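PDB 5HMQ: 4-hydroxyphenylpyruvate dioxygenase from Pseudomonas putida, which catalyses the metal-dependent dehydration of 3-dehydroshikimate to protocatechuate, a shared intermediate in the breakdown of quinate and shikimate. Local coordinates for residues C[15-19]-C[37-41]; C[547-553]-C[570-576]; C[112-116]-C[152-157]; C[386-390]-C[401-405]. All coordinates share one frame; numbering follows the deposited sequence.

Contact 1 (C[15-19]-C[37-41]); sequences TLPEK and DLLYY
K19 NZ is gripped from three sides of the chain: it lies 3.0 Å from D37 OD1, in a salt bridge that is the one polar link between these two segments, and it also donates to the backbone O of T9 and of L12. The ammonium meets OD1 from above the carboxylate plane rather than within it. The K19 chain is fully extended beyond CG, which carries NZ across to D37. T9 holds both charges, since its OG1 bonds D37 OD2. Beside this pair, L16 turns its CG anti to the backbone N (chi1 -174°), and CD2 touches L38 CD2 at 3.9 Å and Y41 CB at 4.0 Å. Both segments belong to the xylose isomerase-like TIM barrel, where 15-19 begins helix 16-25 and 37-41 lies on the short helix 35-40; V48 of helix 45-55 packs against L16, L38 and Y41. P17 meets the Y41 ring obliquely, CG to CE1 3.8 Å. The first turn of helix 16-25 is fixed by a capping box: T15 OG1 accepts from E18 N at 3.1 Å, and E18 OE1 takes T15 N in return at 3.0 Å. Y40 OH bonds G408 O of the second subunit.

Contact 2 (C[547-553]-C[570-576]); sequences EIPLNYY and LAYYNVL
In the second VOC (glyoxalase-like) module, the loop leading into helix 550-559 packs against the exit of helix 564-572, where the chain turns into edge strand 576-579. Y553 lies against A571, its OH at V575. A571 CA sits over the centre of the Y553 ring, 3.5 Å from the centroid and only 7° off the normal, a CH-pi contact, while the opposite face is covered by the neighbouring Y552 ring through CD2. With CG beside the backbone N (chi1 -59°), the Y553 ring reaches across so that OH donates to V575 O at 2.9 Å, meeting that carbonyl from well above its plane. Y552 swings the other way, CG anti to N, and makes a CH-pi contact through one face with L576 CD2, which lies 3.9 Å from the Y552 centroid, displaced toward the rim; the Y552 OH is hydrogen-bonded to Y577 N and N616 OD1. The same L576 methyl touches I548 CD1 at 3.8 Å. L576 also lies about 7 Å, side chain to side chain, from the magnesium ligand E601. N574, in left-handed helical conformation just past the helix, turns its amide back toward the loop: I548 N donates to N574 OD1 at 3.0 Å, 177° at the hydrogen, though I548 N comes from above the plane of the N574 amide carbonyl.

Contact 3 (C[112-116]-C[152-157]); sequences EQLLV and NLVRQA
E112 reaches across to N152 and Q156 with an extended side chain whose CG lies anti to the backbone N (chi1 179°). From CB the chain runs to CG, which brushes L153 CD2 at 4.0 Å, and on through CD to the carboxylate. At the tip, OE2 accepts from Q156 NE2 at 2.6 Å through its anti lone pair, with the oxygen lying in the amide plane of Q156. The same oxygen takes a second, weak bond from N152 ND2 at 3.2 Å; the carboxylate stands steeply to both amides. Q156 NE2 also donates to N152 OD1, 2.6 Å away, so its two bonds hold the amide's rotation. The other end of that amide joins 112-116 through a water, which donates to both Q156 OE1 and Q113 OE1; Q113 NE2 in turn bonds D117. Beneath these polar tips the helices meet through aliphatic groups. L153 sends CD2 to V116 CG2 at 3.7 Å and CD1 to L115 CD1 at 4.0 Å, while V116 CG1 packs on the backbone N of A157. The axes of the two short segments approach to 9.5 Å and cross at -63°. A buried leucine-valine layer under solvent-side amides and a carboxylate joins consecutive outer helices, 112-128 and 147-157, around the parallel-stranded TIM barrel.

Contact 4 (C[386-390]-C[401-405]); sequences GQPFR and PAVRA
F389 and A402 exchange two backbone hydrogen bonds, F389 N to A402 O at 2.9 Å and A402 N to F389 O at 3.0 Å, as an antiparallel hydrogen-bonded pair. One step along, P388 and V403 form the non-hydrogen-bonded pair, and beyond them R404 N donates to Q387 O at 3.0 Å. Two weaker CA-H...O contacts supplement these bonds, P388 CA to A402 O at 3.3 Å and P401 CA to F389 O at 3.6 Å. A water extends the pairing past Q387, accepting from its N and donating to R404 O. The strands 388-389 and 402-404 lie at one end of the mixed sheet in the first VOC module, 388-389 being outermost within the chain; 402-404 pairs on its other flank with 410-414. Among side chains, F389 and R404 run alongside each other, pointing the same way, with F389 CE2 4.0 Å from R404 CB. Q387 and R404, both extended, cross at a slant, amide and guanidinium planes 26° apart. Q387 OE1 closely meets the R404 CD methylene, at 3.1 Å; R404 NH1 bonds P406 O weakly. Q387 NE2 donates to Y40 O of the second subunit, and that tyrosine also packs on R404. On the sheet face bearing P388 and V403, helix 374-383 covers both through L378, T382 and A381.

From the N terminus, the four contacts close one after another, none nesting in or crossing the next. Contact 1 closes a loop of 17 residues holding strand 30-34, near the start of the TIM barrel; contact 3 then spans strand 132-136 and the rest of helix 112-128, about 24 Å from contact 1 between nearest atoms. Contact 4 closes a short, irregular connection in the first VOC module, and contact 2 a mostly helical excursion in the second, on the opposite side of the chain's centre from contacts 1 and 3. Contacts 1 and 4 do not touch within the chain, yet each reaches the second subunit, where contact 1 of one chain meets contact 4 of the other, bringing barrel and VOC module together across the homodimer.

Contact 1 (C[15-19]-C[37-41])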
loop_
_atom_site.group_PDB
_atom_site.type_symbol
_atom_site.label_atom_id
_atom_site.label_comp_id
_atom_site.label_asym_id
_atom_site.label_seq_id
_atom_site.Cartn_x
_atom_site.Cartn_y
_atom_site.Cartn_z
ATOM N N THR C 15 11.483 -3.783 -10.938
ATOM C CA THR C 15 12.418 -4.401 -11.865
ATOM C C THR C 15 13.712 -4.748 -11.139
ATOM O O THR C 15 14.038 -4.180 -10.093
ATOM C CB THR C 15 12.736 -3.461 -13.026
ATOM O OG1 THR C 15 13.597 -2.418 -12.563
ATOM C CG2 THR C 15 11.461 -2.816 -13.531
ATOM N N LEU C 16 14.464 -5.689 -11.711
ATOM C CA LEU C 16 15.754 -6.047 -11.121
ATOM C C LEU C 16 16.696 -4.855 -10.998
ATOM O O LEU C 16 17.309 -4.695 -9.928
ATOM C CB LEU C 16 16.393 -7.191 -11.916
ATOM C CG LEU C 16 17.678 -7.760 -11.311
ATOM C CD1 LEU C 16 17.481 -8.108 -9.840
ATOM C CD2 LEU C 16 18.145 -8.976 -12.093
ATOM N N PRO C 17 16.860 -3.988 -12.008
ATOM C CA PRO C 17 17.704 -2.798 -11.795
ATOM C C PRO C 17 17.199 -1.889 -10.687
ATOM O O PRO C 17 18.006 -1.334 -9.930
ATOM C CB PRO C 17 17.674 -2.102 -13.162
ATOM C CG PRO C 17 17.422 -3.200 -14.126
ATOM C CD PRO C 17 16.464 -4.116 -13.423
ATOM N N GLU C 18 15.879 -1.714 -10.576
ATOM C CA GLU C 18 15.332 -0.887 -9.505
ATOM C C GLU C 18 15.648 -1.481 -8.139
ATOM O O GLU C 18 15.990 -0.751 -7.199
ATOM C CB GLU C 18 13.823 -0.729 -9.690
ATOM C CG GLU C 18 13.431 0.283 -10.757
ATOM C CD GLU C 18 11.995 0.117 -11.224
ATOM O OE1 GLU C 18 11.292 -0.772 -10.697
ATOM O OE2 GLU C 18 11.569 0.879 -12.120
ATOM N N LYS C 19 15.539 -2.806 -8.007
ATOM C CA LYS C 19 15.863 -3.453 -6.739
ATOM C C LYS C 19 17.335 -3.272 -6.392
ATOM O O LYS C 19 17.676 -2.891 -5.266
ATOM C CB LYS C 19 15.504 -4.939 -6.794
ATOM C CG LYS C 19 14.016 -5.228 -6.896
ATOM C CD LYS C 19 13.738 -6.727 -6.882
ATOM C CE LYS C 19 12.251 -7.016 -7.031
ATOM N NZ LYS C 19 11.929 -8.465 -6.865
ATOM N N ASP C 37 13.673 -13.466 -10.481
ATOM C CA ASP C 37 13.954 -12.090 -10.880
ATOM C C ASP C 37 14.823 -12.035 -12.131
ATOM O O ASP C 37 14.633 -11.160 -12.984
ATOM C CB ASP C 37 14.619 -11.337 -9.729
ATOM C CG ASP C 37 13.644 -10.984 -8.622
ATOM O OD1 ASP C 37 12.522 -10.541 -8.939
ATOM O OD2 ASP C 37 13.985 -11.171 -7.437
ATOM N N LEU C 38 15.783 -12.957 -12.258
ATOM C CA LEU C 38 16.568 -13.045 -13.489
ATOM C C LEU C 38 15.687 -13.395 -14.678
ATOM O O LEU C 38 15.903 -12.899 -15.791
ATOM C CB LEU C 38 17.680 -14.086 -13.349
ATOM C CG LEU C 38 18.964 -13.723 -12.612
ATOM C CD1 LEU C 38 19.972 -14.855 -12.749
ATOM C CD2 LEU C 38 19.540 -12.425 -13.148
ATOM N N LEU C 39 14.693 -14.261 -14.461
ATOM C CA LEU C 39 13.858 -14.739 -15.557
ATOM C C LEU C 39 13.097 -13.599 -16.219
ATOM O O LEU C 39 12.872 -13.624 -17.434
ATOM C CB LEU C 39 12.895 -15.802 -15.029
ATOM C CG LEU C 39 12.100 -16.639 -16.025
ATOM C CD1 LEU C 39 13.047 -17.437 -16.906
ATOM C CD2 LEU C 39 11.161 -17.570 -15.274
ATOM N N TYR C 40 12.701 -12.595 -15.440
ATOM C CA TYR C 40 11.964 -11.446 -15.946
ATOM C C TYR C 40 12.865 -10.297 -16.373
ATOM O O TYR C 40 12.369 -9.325 -16.952
ATOM C CB TYR C 40 10.968 -10.965 -14.887
ATOM C CG TYR C 40 9.761 -11.867 -14.752
ATOM C CD1 TYR C 40 9.858 -13.100 -14.121
ATOM C CD2 TYR C 40 8.521 -11.480 -15.247
ATOM C CE1 TYR C 40 8.761 -13.927 -13.994
ATOM C CE2 TYR C 40 7.416 -12.299 -15.120
ATOM C CZ TYR C 40 7.541 -13.522 -14.495
ATOM O OH TYR C 40 6.443 -14.341 -14.370
ATOM N N TYR C 41 14.164 -10.378 -16.103
ATOM C CA TYR C 41 15.086 -9.328 -16.509
ATOM C C TYR C 41 15.517 -9.563 -17.951
ATOM O O TYR C 41 15.979 -10.654 -18.299
ATOM C CB TYR C 41 16.297 -9.299 -15.576
ATOM C CG TYR C 41 17.381 -8.326 -15.985
ATOM C CD1 TYR C 41 17.107 -6.972 -16.124
ATOM C CD2 TYR C 41 18.679 -8.760 -16.216
ATOM C CE1 TYR C 41 18.093 -6.080 -16.494
ATOM C CE2 TYR C 41 19.675 -7.875 -16.579
ATOM C CZ TYR C 41 19.375 -6.537 -16.722
ATOM O OH TYR C 41 20.362 -5.650 -17.089
#

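Contact 2 (C[547-553]-C[570-576])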
loop_
_atom_site.group_PDB
_atom_site.type_symbol
_atom_site.label_atom_id
_atom_site.label_comp_id
_atom_site.label_asym_id
_atom_site.label_seq_id
_atom_site.Cartn_x
_atom_site.Cartn_y
_atom_site.Cartn_z
ATOM N N GLU C 547 -23.222 8.359 24.883
ATOM C CA GLU C 547 -24.291 7.724 25.641
ATOM C C GLU C 547 -24.160 6.213 25.530
ATOM O O GLU C 547 -24.122 5.667 24.423
ATOM C CB GLU C 547 -25.666 8.158 25.128
ATOM C CG GLU C 547 -26.828 7.414 25.781
ATOM C CD GLU C 547 -28.182 7.935 25.341
ATOM O OE1 GLU C 547 -28.297 9.151 25.080
ATOM O OE2 GLU C 547 -29.125 7.123 25.235
ATOM N N ILE C 548 -24.097 5.546 26.671
ATOM C CA ILE C 548 -23.887 4.103 26.736
ATOM C C ILE C 548 -25.236 3.439 26.990
ATOM O O ILE C 548 -25.947 3.852 27.918
ATOM C CB ILE C 548 -22.876 3.731 27.835
ATOM C CG1 ILE C 548 -21.568 4.498 27.631
ATOM C CG2 ILE C 548 -22.616 2.236 27.833
ATOM C CD1 ILE C 548 -20.948 4.300 26.264
ATOM N N PRO C 549 -25.624 2.435 26.206
ATOM C CA PRO C 549 -26.962 1.856 26.358
ATOM C C PRO C 549 -27.113 1.117 27.678
ATOM O O PRO C 549 -26.140 0.707 28.316
ATOM C CB PRO C 549 -27.076 0.894 25.167
ATOM C CG PRO C 549 -26.013 1.332 24.206
ATOM C CD PRO C 549 -24.906 1.874 25.050
ATOM N N LEU C 550 -28.375 0.956 28.085
ATOM C CA LEU C 550 -28.676 0.337 29.371
ATOM C C LEU C 550 -28.210 -1.113 29.414
ATOM O O LEU C 550 -27.712 -1.581 30.446
ATOM C CB LEU C 550 -30.179 0.432 29.647
ATOM C CG LEU C 550 -30.699 0.555 31.084
ATOM C CD1 LEU C 550 -32.195 0.833 31.072
ATOM C CD2 LEU C 550 -30.401 -0.683 31.915
ATOM N N ASN C 551 -28.351 -1.836 28.299
ATOM C CA ASN C 551 -27.987 -3.250 28.272
ATOM C C ASN C 551 -26.516 -3.482 28.596
ATOM O O ASN C 551 -26.161 -4.575 29.054
ATOM C CB ASN C 551 -28.336 -3.858 26.909
ATOM C CG ASN C 551 -27.740 -3.084 25.743
ATOM O OD1 ASN C 551 -26.595 -2.631 25.798
ATOM N ND2 ASN C 551 -28.521 -2.928 24.681
ATOM N N TYR C 552 -25.657 -2.486 28.366
ATOM C CA TYR C 552 -24.258 -2.610 28.765
ATOM C C TYR C 552 -24.131 -2.735 30.277
ATOM O O TYR C 552 -23.349 -3.552 30.779
ATOM C CB TYR C 552 -23.462 -1.408 28.255
ATOM C CG TYR C 552 -22.040 -1.344 28.766
ATOM C CD1 TYR C 552 -21.052 -2.157 28.225
ATOM C CD2 TYR C 552 -21.684 -0.478 29.794
ATOM C CE1 TYR C 552 -19.750 -2.104 28.685
ATOM C CE2 TYR C 552 -20.385 -0.419 30.260
ATOM C CZ TYR C 552 -19.422 -1.234 29.702
ATOM O OH TYR C 552 -18.127 -1.182 30.163
ATOM N N TYR C 553 -24.891 -1.930 31.022
ATOM C CA TYR C 553 -24.809 -1.963 32.477
ATOM C C TYR C 553 -25.597 -3.126 33.065
ATOM O O TYR C 553 -25.255 -3.615 34.147
ATOM C CB TYR C 553 -25.277 -0.627 33.052
ATOM C CG TYR C 553 -24.444 0.522 32.541
ATOM C CD1 TYR C 553 -23.192 0.789 33.079
ATOM C CD2 TYR C 553 -24.899 1.328 31.506
ATOM C CE1 TYR C 553 -22.419 1.828 32.608
ATOM C CE2 TYR C 553 -24.135 2.373 31.029
ATOM C CZ TYR C 553 -22.895 2.618 31.584
ATOM O OH TYR C 553 -22.126 3.656 31.111
ATOM N N LEU C 570 -22.554 4.604 37.593
ATOM C CA LEU C 570 -21.853 4.397 36.333
ATOM C C LEU C 570 -22.801 4.523 35.150
ATOM O O LEU C 570 -22.453 5.116 34.125
ATOM C CB LEU C 570 -21.173 3.026 36.330
ATOM C CG LEU C 570 -20.090 2.831 37.391
ATOM C CD1 LEU C 570 -19.821 1.349 37.578
ATOM C CD2 LEU C 570 -18.811 3.551 36.964
ATOM N N ALA C 571 -24.006 3.968 35.273
ATOM C CA ALA C 571 -24.974 4.064 34.184
ATOM C C ALA C 571 -25.419 5.508 33.979
ATOM O O ALA C 571 -25.640 5.943 32.842
ATOM C CB ALA C 571 -26.177 3.161 34.474
ATOM N N TYR C 572 -25.569 6.264 35.069
ATOM C CA TYR C 572 -25.966 7.662 34.939
ATOM C C TYR C 572 -24.846 8.519 34.366
ATOM O O TYR C 572 -25.117 9.486 33.648
ATOM C CB TYR C 572 -26.403 8.235 36.285
ATOM C CG TYR C 572 -27.127 9.554 36.132
ATOM C CD1 TYR C 572 -28.450 9.598 35.712
ATOM C CD2 TYR C 572 -26.466 10.758 36.344
ATOM C CE1 TYR C 572 -29.108 10.802 35.553
ATOM C CE2 TYR C 572 -27.117 11.968 36.183
ATOM C CZ TYR C 572 -28.437 11.983 35.787
ATOM O OH TYR C 572 -29.090 13.183 35.622
ATOM N N TYR C 573 -23.590 8.179 34.654
ATOM C CA TYR C 573 -22.449 8.951 34.182
ATOM C C TYR C 573 -21.852 8.391 32.898
ATOM O O TYR C 573 -20.796 8.865 32.464
ATOM C CB TYR C 573 -21.363 9.011 35.263
ATOM C CG TYR C 573 -21.675 9.885 36.461
ATOM C CD1 TYR C 573 -22.503 9.435 37.482
ATOM C CD2 TYR C 573 -21.118 11.152 36.584
ATOM C CE1 TYR C 573 -22.783 10.222 38.580
ATOM C CE2 TYR C 573 -21.391 11.950 37.682
ATOM C CZ TYR C 573 -22.227 11.477 38.677
ATOM O OH TYR C 573 -22.506 12.261 39.773
ATOM N N ASN C 574 -22.504 7.402 32.283
ATOM C CA ASN C 574 -22.061 6.819 31.015
ATOM C C ASN C 574 -20.591 6.409 31.075
ATOM O O ASN C 574 -19.835 6.583 30.116
ATOM C CB ASN C 574 -22.317 7.777 29.851
ATOM C CG ASN C 574 -23.796 7.995 29.590
ATOM O OD1 ASN C 574 -24.519 7.067 29.230
ATOM N ND2 ASN C 574 -24.252 9.229 29.769
ATOM N N VAL C 575 -20.182 5.858 32.212
ATOM C CA VAL C 575 -18.805 5.420 32.409
ATOM C C VAL C 575 -18.680 3.967 31.974
ATOM O O VAL C 575 -19.525 3.129 32.316
ATOM C CB VAL C 575 -18.376 5.599 33.875
ATOM C CG1 VAL C 575 -16.964 5.068 34.087
ATOM C CG2 VAL C 575 -18.456 7.062 34.273
ATOM N N LEU C 576 -17.623 3.667 31.226
ATOM C CA LEU C 576 -17.295 2.316 30.799
ATOM C C LEU C 576 -16.293 1.700 31.769
ATOM O O LEU C 576 -15.520 2.406 32.421
ATOM C CB LEU C 576 -16.735 2.330 29.377
ATOM C CG LEU C 576 -17.721 2.856 28.331
ATOM C CD1 LEU C 576 -16.998 3.286 27.074
ATOM C CD2 LEU C 576 -18.753 1.798 27.999
#

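Contact 3 (C[112-116]-C[152-157])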
loop_
_atom_site.group_PDB
_atom_site.type_symbol
_atom_site.label_atom_id
_atom_site.label_comp_id
_atom_site.label_asym_id
_atom_site.label_seq_id
_atom_site.Cartn_x
_atom_site.Cartn_y
_atom_site.Cartn_z
ATOM N N GLU C 112 18.677 -42.002 5.194
ATOM C CA GLU C 112 19.670 -41.043 5.668
ATOM C C GLU C 112 20.961 -41.138 4.862
ATOM O O GLU C 112 21.486 -40.124 4.387
ATOM C CB GLU C 112 19.951 -41.268 7.152
ATOM C CG GLU C 112 20.991 -40.322 7.724
ATOM C CD GLU C 112 21.050 -40.367 9.237
ATOM O OE1 GLU C 112 20.143 -40.965 9.852
ATOM O OE2 GLU C 112 22.001 -39.797 9.813
ATOM N N GLN C 113 21.490 -42.353 4.698
ATOM C CA GLN C 113 22.753 -42.517 3.988
ATOM C C GLN C 113 22.638 -42.114 2.522
ATOM O O GLN C 113 23.605 -41.607 1.941
ATOM C CB GLN C 113 23.236 -43.964 4.101
ATOM C CG GLN C 113 24.630 -44.197 3.542
ATOM C CD GLN C 113 25.684 -43.361 4.240
ATOM O OE1 GLN C 113 25.663 -43.212 5.462
ATOM N NE2 GLN C 113 26.601 -42.795 3.464
ATOM N N LEU C 114 21.465 -42.313 1.911
ATOM C CA LEU C 114 21.285 -41.894 0.524
ATOM C C LEU C 114 21.292 -40.376 0.402
ATOM O O LEU C 114 21.851 -39.827 -0.555
ATOM C CB LEU C 114 19.992 -42.477 -0.044
ATOM C CG LEU C 114 19.610 -41.969 -1.436
ATOM C CD1 LEU C 114 19.330 -43.121 -2.383
ATOM C CD2 LEU C 114 18.405 -41.051 -1.348
ATOM N N LEU C 115 20.680 -39.681 1.364
ATOM C CA LEU C 115 20.735 -38.223 1.369
ATOM C C LEU C 115 22.166 -37.736 1.549
ATOM O O LEU C 115 22.581 -36.760 0.913
ATOM C CB LEU C 115 19.832 -37.664 2.468
ATOM C CG LEU C 115 18.355 -38.061 2.425
ATOM C CD1 LEU C 115 17.561 -37.263 3.449
ATOM C CD2 LEU C 115 17.778 -37.872 1.028
ATOM N N VAL C 116 22.930 -38.400 2.420
ATOM C CA VAL C 116 24.342 -38.065 2.588
ATOM C C VAL C 116 25.079 -38.212 1.263
ATOM O O VAL C 116 25.848 -37.334 0.856
ATOM C CB VAL C 116 24.973 -38.939 3.686
ATOM C CG1 VAL C 116 26.479 -38.734 3.731
ATOM C CG2 VAL C 116 24.350 -38.623 5.034
ATOM N N ASN C 152 23.259 -32.632 10.550
ATOM C CA ASN C 152 23.535 -34.065 10.593
ATOM C C ASN C 152 24.000 -34.570 9.233
ATOM O O ASN C 152 24.994 -35.297 9.132
ATOM C CB ASN C 152 22.287 -34.830 11.040
ATOM C CG ASN C 152 22.545 -36.317 11.227
ATOM O OD1 ASN C 152 23.685 -36.778 11.146
ATOM N ND2 ASN C 152 21.481 -37.080 11.431
ATOM N N LEU C 153 23.290 -34.187 8.167
ATOM C CA LEU C 153 23.650 -34.654 6.833
ATOM C C LEU C 153 24.906 -33.958 6.322
ATOM O O LEU C 153 25.766 -34.596 5.704
ATOM C CB LEU C 153 22.484 -34.438 5.871
ATOM C CG LEU C 153 21.185 -35.170 6.216
ATOM C CD1 LEU C 153 20.067 -34.787 5.255
ATOM C CD2 LEU C 153 21.403 -36.674 6.218
ATOM N N VAL C 154 25.027 -32.650 6.564
ATOM C CA VAL C 154 26.198 -31.912 6.096
ATOM C C VAL C 154 27.458 -32.420 6.787
ATOM O O VAL C 154 28.515 -32.561 6.160
ATOM C CB VAL C 154 25.996 -30.400 6.309
ATOM C CG1 VAL C 154 27.291 -29.641 6.063
ATOM C CG2 VAL C 154 24.900 -29.882 5.389
ATOM N N ARG C 155 27.365 -32.701 8.088
ATOM C CA ARG C 155 28.517 -33.212 8.824
ATOM C C ARG C 155 28.961 -34.564 8.278
ATOM O O ARG C 155 30.156 -34.796 8.060
ATOM C CB ARG C 155 28.180 -33.309 10.312
ATOM C CG ARG C 155 29.320 -33.777 11.189
ATOM C CD ARG C 155 28.862 -33.932 12.631
ATOM N NE ARG C 155 27.648 -34.736 12.731
ATOM C CZ ARG C 155 27.619 -36.062 12.637
ATOM N NH1 ARG C 155 28.744 -36.739 12.443
ATOM N NH2 ARG C 155 26.467 -36.713 12.740
ATOM N N GLN C 156 28.009 -35.473 8.052
ATOM C CA GLN C 156 28.357 -36.795 7.541
ATOM C C GLN C 156 28.912 -36.723 6.123
ATOM O O GLN C 156 29.816 -37.488 5.768
ATOM C CB GLN C 156 27.140 -37.718 7.588
ATOM C CG GLN C 156 26.631 -38.017 8.986
ATOM C CD GLN C 156 25.514 -39.039 8.983
ATOM O OE1 GLN C 156 25.662 -40.133 8.436
ATOM N NE2 GLN C 156 24.384 -38.687 9.586
ATOM N N ALA C 157 28.380 -35.822 5.293
ATOM C CA ALA C 157 28.886 -35.697 3.930
ATOM C C ALA C 157 30.332 -35.215 3.919
ATOM O O ALA C 157 31.134 -35.664 3.091
ATOM C CB ALA C 157 27.994 -34.758 3.119
HETATM O O HOH W 1 24.206 -42.238 7.409
#

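Contact 4 (C[386-390]-C[401-405])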
loop_
_atom_site.group_PDB
_atom_site.type_symbol
_atom_site.label_atom_id
_atom_site.label_comp_id
_atom_site.label_asym_id
_atom_site.label_seq_id
_atom_site.Cartn_x
_atom_site.Cartn_y
_atom_site.Cartn_z
ATOM N N GLY C 386 17.329 8.076 10.777
ATOM C CA GLY C 386 16.200 8.972 10.714
ATOM C C GLY C 386 16.651 10.326 10.217
ATOM O O GLY C 386 17.842 10.621 10.153
ATOM N N GLN C 387 15.686 11.164 9.850
ATOM C CA GLN C 387 16.034 12.476 9.332
ATOM C C GLN C 387 15.939 13.503 10.445
ATOM O O GLN C 387 14.823 13.827 10.883
ATOM C CB GLN C 387 15.124 12.870 8.171
ATOM C CG GLN C 387 15.466 14.239 7.600
ATOM C CD GLN C 387 14.630 14.607 6.392
ATOM O OE1 GLN C 387 13.595 13.998 6.130
ATOM N NE2 GLN C 387 15.075 15.615 5.651
ATOM N N PRO C 388 17.052 14.042 10.932
ATOM C CA PRO C 388 16.991 15.079 11.958
ATOM C C PRO C 388 16.935 16.472 11.349
ATOM O O PRO C 388 17.354 16.710 10.216
ATOM C CB PRO C 388 18.304 14.875 12.723
ATOM C CG PRO C 388 19.255 14.435 11.653
ATOM C CD PRO C 388 18.441 13.641 10.645
ATOM N N PHE C 389 16.389 17.392 12.136
ATOM C CA PHE C 389 16.407 18.816 11.825
ATOM C C PHE C 389 16.894 19.539 13.068
ATOM O O PHE C 389 16.212 19.528 14.100
ATOM C CB PHE C 389 15.025 19.330 11.414
ATOM C CG PHE C 389 14.497 18.724 10.149
ATOM C CD1 PHE C 389 15.007 19.096 8.916
ATOM C CD2 PHE C 389 13.472 17.793 10.193
ATOM C CE1 PHE C 389 14.511 18.541 7.751
ATOM C CE2 PHE C 389 12.971 17.237 9.034
ATOM C CZ PHE C 389 13.491 17.611 7.811
ATOM N N ARG C 390 18.071 20.150 12.986
ATOM C CA ARG C 390 18.466 21.065 14.041
ATOM C C ARG C 390 17.470 22.212 14.109
ATOM O O ARG C 390 16.755 22.501 13.146
ATOM C CB ARG C 390 19.877 21.581 13.798
ATOM C CG ARG C 390 20.931 20.499 13.961
ATOM C CD ARG C 390 21.541 20.515 15.355
ATOM N NE ARG C 390 22.945 20.200 15.304
ATOM C CZ ARG C 390 23.885 21.143 15.218
ATOM N NH1 ARG C 390 23.564 22.442 15.162
ATOM N NH2 ARG C 390 25.173 20.789 15.175
ATOM N N PRO C 401 16.219 20.103 18.847
ATOM C CA PRO C 401 16.256 19.251 17.654
ATOM C C PRO C 401 14.950 18.492 17.466
ATOM O O PRO C 401 14.174 18.280 18.401
ATOM C CB PRO C 401 17.423 18.295 17.927
ATOM C CG PRO C 401 17.609 18.323 19.406
ATOM C CD PRO C 401 17.223 19.699 19.847
ATOM N N ALA C 402 14.709 18.091 16.218
ATOM C CA ALA C 402 13.510 17.359 15.845
ATOM C C ALA C 402 13.877 16.160 14.981
ATOM O O ALA C 402 14.865 16.186 14.242
ATOM C CB ALA C 402 12.513 18.256 15.096
ATOM N N VAL C 403 13.077 15.101 15.094
ATOM C CA VAL C 403 13.215 13.903 14.275
ATOM C C VAL C 403 11.949 13.745 13.443
ATOM O O VAL C 403 10.836 13.877 13.968
ATOM C CB VAL C 403 13.468 12.650 15.134
ATOM C CG1 VAL C 403 13.529 11.406 14.258
ATOM C CG2 VAL C 403 14.748 12.809 15.933
ATOM N N ARG C 404 12.118 13.473 12.151
ATOM C CA ARG C 404 10.983 13.340 11.249
ATOM C C ARG C 404 10.363 11.955 11.404
ATOM O O ARG C 404 11.064 10.940 11.342
ATOM C CB ARG C 404 11.428 13.581 9.805
ATOM C CG ARG C 404 10.316 13.585 8.749
ATOM C CD ARG C 404 10.859 13.224 7.369
ATOM N NE ARG C 404 9.863 13.362 6.305
ATOM C CZ ARG C 404 9.081 12.393 5.843
ATOM N NH1 ARG C 404 9.156 11.168 6.346
ATOM N NH2 ARG C 404 8.219 12.657 4.867
ATOM N N ALA C 405 9.052 11.916 11.608
ATOM C CA ALA C 405 8.302 10.671 11.668
ATOM C C ALA C 405 7.995 10.197 10.250
ATOM O O ALA C 405 8.136 10.968 9.299
ATOM C CB ALA C 405 7.019 10.881 12.470
HETATM O O HOH W 2 13.093 9.801 9.811
#